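Local coordinates for short chain dehydrogenase (Leptospira borgpetersenii serovar Hardjo-bovis, PDB 6UH2), which binds NAD+ and probably acts as an oxidoreductase of the short-chain dehydrogenase/reductase family, working on CH-OH groups, at residues B[115-118]-B[119-123]. Residues are numbered along the deposited sequence; the frame is centred on the assembly and turned at random.
Sequences NEVV and HVNLN. With NAD (nicotinamide-adenine-dinucleotide), chain D.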
loop_
_atom_site.group_PDB
_atom_site.type_symbol
_atom_site.label_atom_id
_atom_site.label_comp_id
_atom_site.label_asym_id
_atom_site.label_seq_id
_atom_site.Cartn_x
_atom_site.Cartn_y
_atom_site.Cartn_z
ATOM N N ASN B 115 20.817 -5.580 -23.014
ATOM C CA ASN B 115 21.028 -6.792 -22.230
ATOM C C ASN B 115 21.477 -6.490 -20.807
ATOM O O ASN B 115 21.162 -7.254 -19.890
ATOM C CB ASN B 115 22.050 -7.689 -22.930
ATOM C CG ASN B 115 21.517 -8.245 -24.221
ATOM O OD1 ASN B 115 20.307 -8.405 -24.374
ATOM N ND2 ASN B 115 22.403 -8.543 -25.156
ATOM N N GLU B 116 22.226 -5.405 -20.599
ATOM C CA GLU B 116 22.665 -5.094 -19.241
ATOM C C GLU B 116 21.483 -4.713 -18.359
ATOM O O GLU B 116 21.405 -5.133 -17.199
ATOM C CB GLU B 116 23.704 -3.971 -19.261
ATOM C CG GLU B 116 24.538 -3.892 -17.994
ATOM C CD GLU B 116 25.120 -5.245 -17.602
ATOM O OE1 GLU B 116 24.739 -5.775 -16.534
ATOM O OE2 GLU B 116 25.940 -5.786 -18.374
ATOM N N VAL B 117 20.539 -3.939 -18.899
ATOM C CA VAL B 117 19.367 -3.551 -18.116
ATOM C C VAL B 117 18.499 -4.770 -17.821
ATOM O O VAL B 117 17.984 -4.931 -16.704
ATOM C CB VAL B 117 18.574 -2.450 -18.848
ATOM C CG1 VAL B 117 17.271 -2.129 -18.093
ATOM C CG2 VAL B 117 19.433 -1.187 -19.016
ATOM N N VAL B 118 18.311 -5.638 -18.821
ATOM C CA VAL B 118 17.564 -6.880 -18.611
ATOM C C VAL B 118 18.211 -7.717 -17.507
ATOM O O VAL B 118 17.535 -8.211 -16.596
ATOM C CB VAL B 118 17.461 -7.662 -19.933
ATOM C CG1 VAL B 118 16.953 -9.081 -19.678
ATOM C CG2 VAL B 118 16.565 -6.904 -20.935
ATOM N N HIS B 119 19.533 -7.888 -17.572
ATOM C CA HIS B 119 20.197 -8.784 -16.627
ATOM C C HIS B 119 20.065 -8.295 -15.191
ATOM O O HIS B 119 19.767 -9.088 -14.293
ATOM C CB HIS B 119 21.653 -8.972 -17.031
ATOM C CG HIS B 119 21.786 -9.705 -18.322
ATOM N ND1 HIS B 119 22.916 -9.661 -19.106
ATOM C CD2 HIS B 119 20.892 -10.469 -18.990
ATOM C CE1 HIS B 119 22.718 -10.384 -20.194
ATOM N NE2 HIS B 119 21.493 -10.879 -20.149
ATOM N N VAL B 120 20.246 -6.997 -14.948
ATOM C CA VAL B 120 20.120 -6.504 -13.576
ATOM C C VAL B 120 18.662 -6.540 -13.134
ATOM O O VAL B 120 18.334 -7.067 -12.062
ATOM C CB VAL B 120 20.721 -5.089 -13.447
ATOM C CG1 VAL B 120 20.453 -4.508 -12.062
ATOM C CG2 VAL B 120 22.222 -5.131 -13.708
ATOM N N ASN B 121 17.760 -6.009 -13.969
ATOM C CA ASN B 121 16.371 -5.832 -13.551
ATOM C C ASN B 121 15.605 -7.155 -13.569
ATOM O O ASN B 121 14.974 -7.520 -12.571
ATOM C CB ASN B 121 15.677 -4.784 -14.438
ATOM C CG ASN B 121 16.273 -3.377 -14.286
ATOM O OD1 ASN B 121 17.281 -3.168 -13.594
ATOM N ND2 ASN B 121 15.650 -2.403 -14.954
ATOM N N LEU B 122 15.649 -7.897 -14.683
ATOM C CA LEU B 122 14.866 -9.132 -14.784
ATOM C C LEU B 122 15.614 -10.348 -14.233
ATOM O O LEU B 122 15.107 -11.029 -13.336
ATOM C CB LEU B 122 14.441 -9.404 -16.238
ATOM C CG LEU B 122 13.249 -8.666 -16.836
ATOM C CD1 LEU B 122 12.924 -9.243 -18.217
ATOM C CD2 LEU B 122 12.009 -8.712 -15.912
ATOM N N ASN B 123 16.793 -10.665 -14.791
ATOM C CA ASN B 123 17.555 -11.817 -14.297
ATOM C C ASN B 123 17.846 -11.700 -12.805
ATOM O O ASN B 123 17.746 -12.685 -12.061
ATOM C CB ASN B 123 18.879 -11.978 -15.059
ATOM C CG ASN B 123 18.676 -12.426 -16.488
ATOM O OD1 ASN B 123 18.227 -11.650 -17.322
ATOM N ND2 ASN B 123 18.981 -13.693 -16.771
HETATM P PA NAD D . 20.586 3.774 -7.602
HETATM O O1A NAD D . 21.198 3.866 -9.023
HETATM O O2A NAD D . 20.859 4.879 -6.581
HETATM O O5B NAD D . 20.945 2.337 -6.903
HETATM C C5B NAD D . 20.905 1.098 -7.588
HETATM C C4B NAD D . 21.841 0.222 -6.799
HETATM O O4B NAD D . 21.782 -1.082 -7.491
HETATM C C3B NAD D . 23.302 0.697 -6.833
HETATM O O3B NAD D . 23.879 0.663 -5.505
HETATM C C2B NAD D . 23.988 -0.368 -7.701
HETATM O O2B NAD D . 25.359 -0.572 -7.328
HETATM C C1B NAD D . 23.085 -1.607 -7.499
HETATM N N9A NAD D . 23.374 -2.530 -8.592
HETATM C C8A NAD D . 23.616 -2.238 -9.933
HETATM N N7A NAD D . 23.906 -3.316 -10.609
HETATM C C5A NAD D . 23.881 -4.358 -9.683
HETATM C C6A NAD D . 24.127 -5.724 -9.780
HETATM N N6A NAD D . 24.459 -6.316 -10.944
HETATM N N1A NAD D . 24.005 -6.468 -8.670
HETATM C C2A NAD D . 23.676 -5.898 -7.509
HETATM N N3A NAD D . 23.437 -4.599 -7.317
HETATM C C4A NAD D . 23.550 -3.868 -8.437
HETATM O O3 NAD D . 18.984 3.572 -7.724
HETATM P PN NAD D . 17.737 4.049 -6.819
HETATM O O1N NAD D . 17.152 5.383 -7.347
HETATM O O2N NAD D . 18.117 3.812 -5.354
HETATM O O5D NAD D . 16.679 2.874 -7.384
HETATM C C5D NAD D . 16.444 1.732 -6.588
HETATM C C4D NAD D . 15.296 0.973 -7.248
HETATM O O4D NAD D . 14.116 1.848 -7.457
HETATM C C3D NAD D . 15.690 0.544 -8.661
HETATM O O3D NAD D . 15.076 -0.707 -8.996
HETATM C C2D NAD D . 15.069 1.613 -9.611
HETATM O O2D NAD D . 14.766 1.119 -10.905
HETATM C C1D NAD D . 13.769 1.918 -8.814
HETATM N N1N NAD D . 13.211 3.296 -9.056
HETATM C C2N NAD D . 13.965 4.410 -8.849
HETATM C C3N NAD D . 13.410 5.643 -9.086
HETATM C C7N NAD D . 14.245 6.856 -8.862
HETATM O O7N NAD D . 13.815 7.932 -9.249
HETATM N N7N NAD D . 15.434 6.717 -8.234
HETATM C C4N NAD D . 12.077 5.715 -9.528
HETATM C C5N NAD D . 11.350 4.581 -9.731
HETATM C C6N NAD D . 11.942 3.345 -9.480
HETATM O O HOH W 1 25.045 -8.527 -18.227
#
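The imidazole of His119 has the carbonyl O of Asn115 over one face, 2.9 Å above the ring plane and displaced from the ring centre, and a water in plane at its edge. CG lies beside the backbone N of His119 (chi1 -67°), which folds the ring back over the preceding turn. The water is hydrogen-bonded to His119 ND1 at 2.6 Å and donates a hydrogen bond to Glu116 OE2, bridging two side chains whose ionisable atoms do not meet. The same Asn115 O accepts the backbone N-H of His119, while its approach to the ring is contact over a face. One turn on, the helix widens into a pi-type turn: Val118 O takes two amides, Leu122 N at 2.7 Å and Asn123 N at 3.1 Å, from opposite faces of its carbonyl plane. Val117 and Asn121 run side by side, and Val117 CG1 lies 3.5 Å from Asn121 ND2. The Asn121 amide is fixed by hydrogen bonds from Ile100 N to OD1 and from ND2 to Thr176 OG1, close to Tyr173 and Lys177, which bind NAD. Val120 CG2 approaches the adenine amino nitrogen N6A of NAD at 3.7 Å. Within this Rossmann-type fold, helix 111-139 thus sets Val120 against the adenine of NAD, while Val117, Val118 and Leu122 pack against helix 171-191.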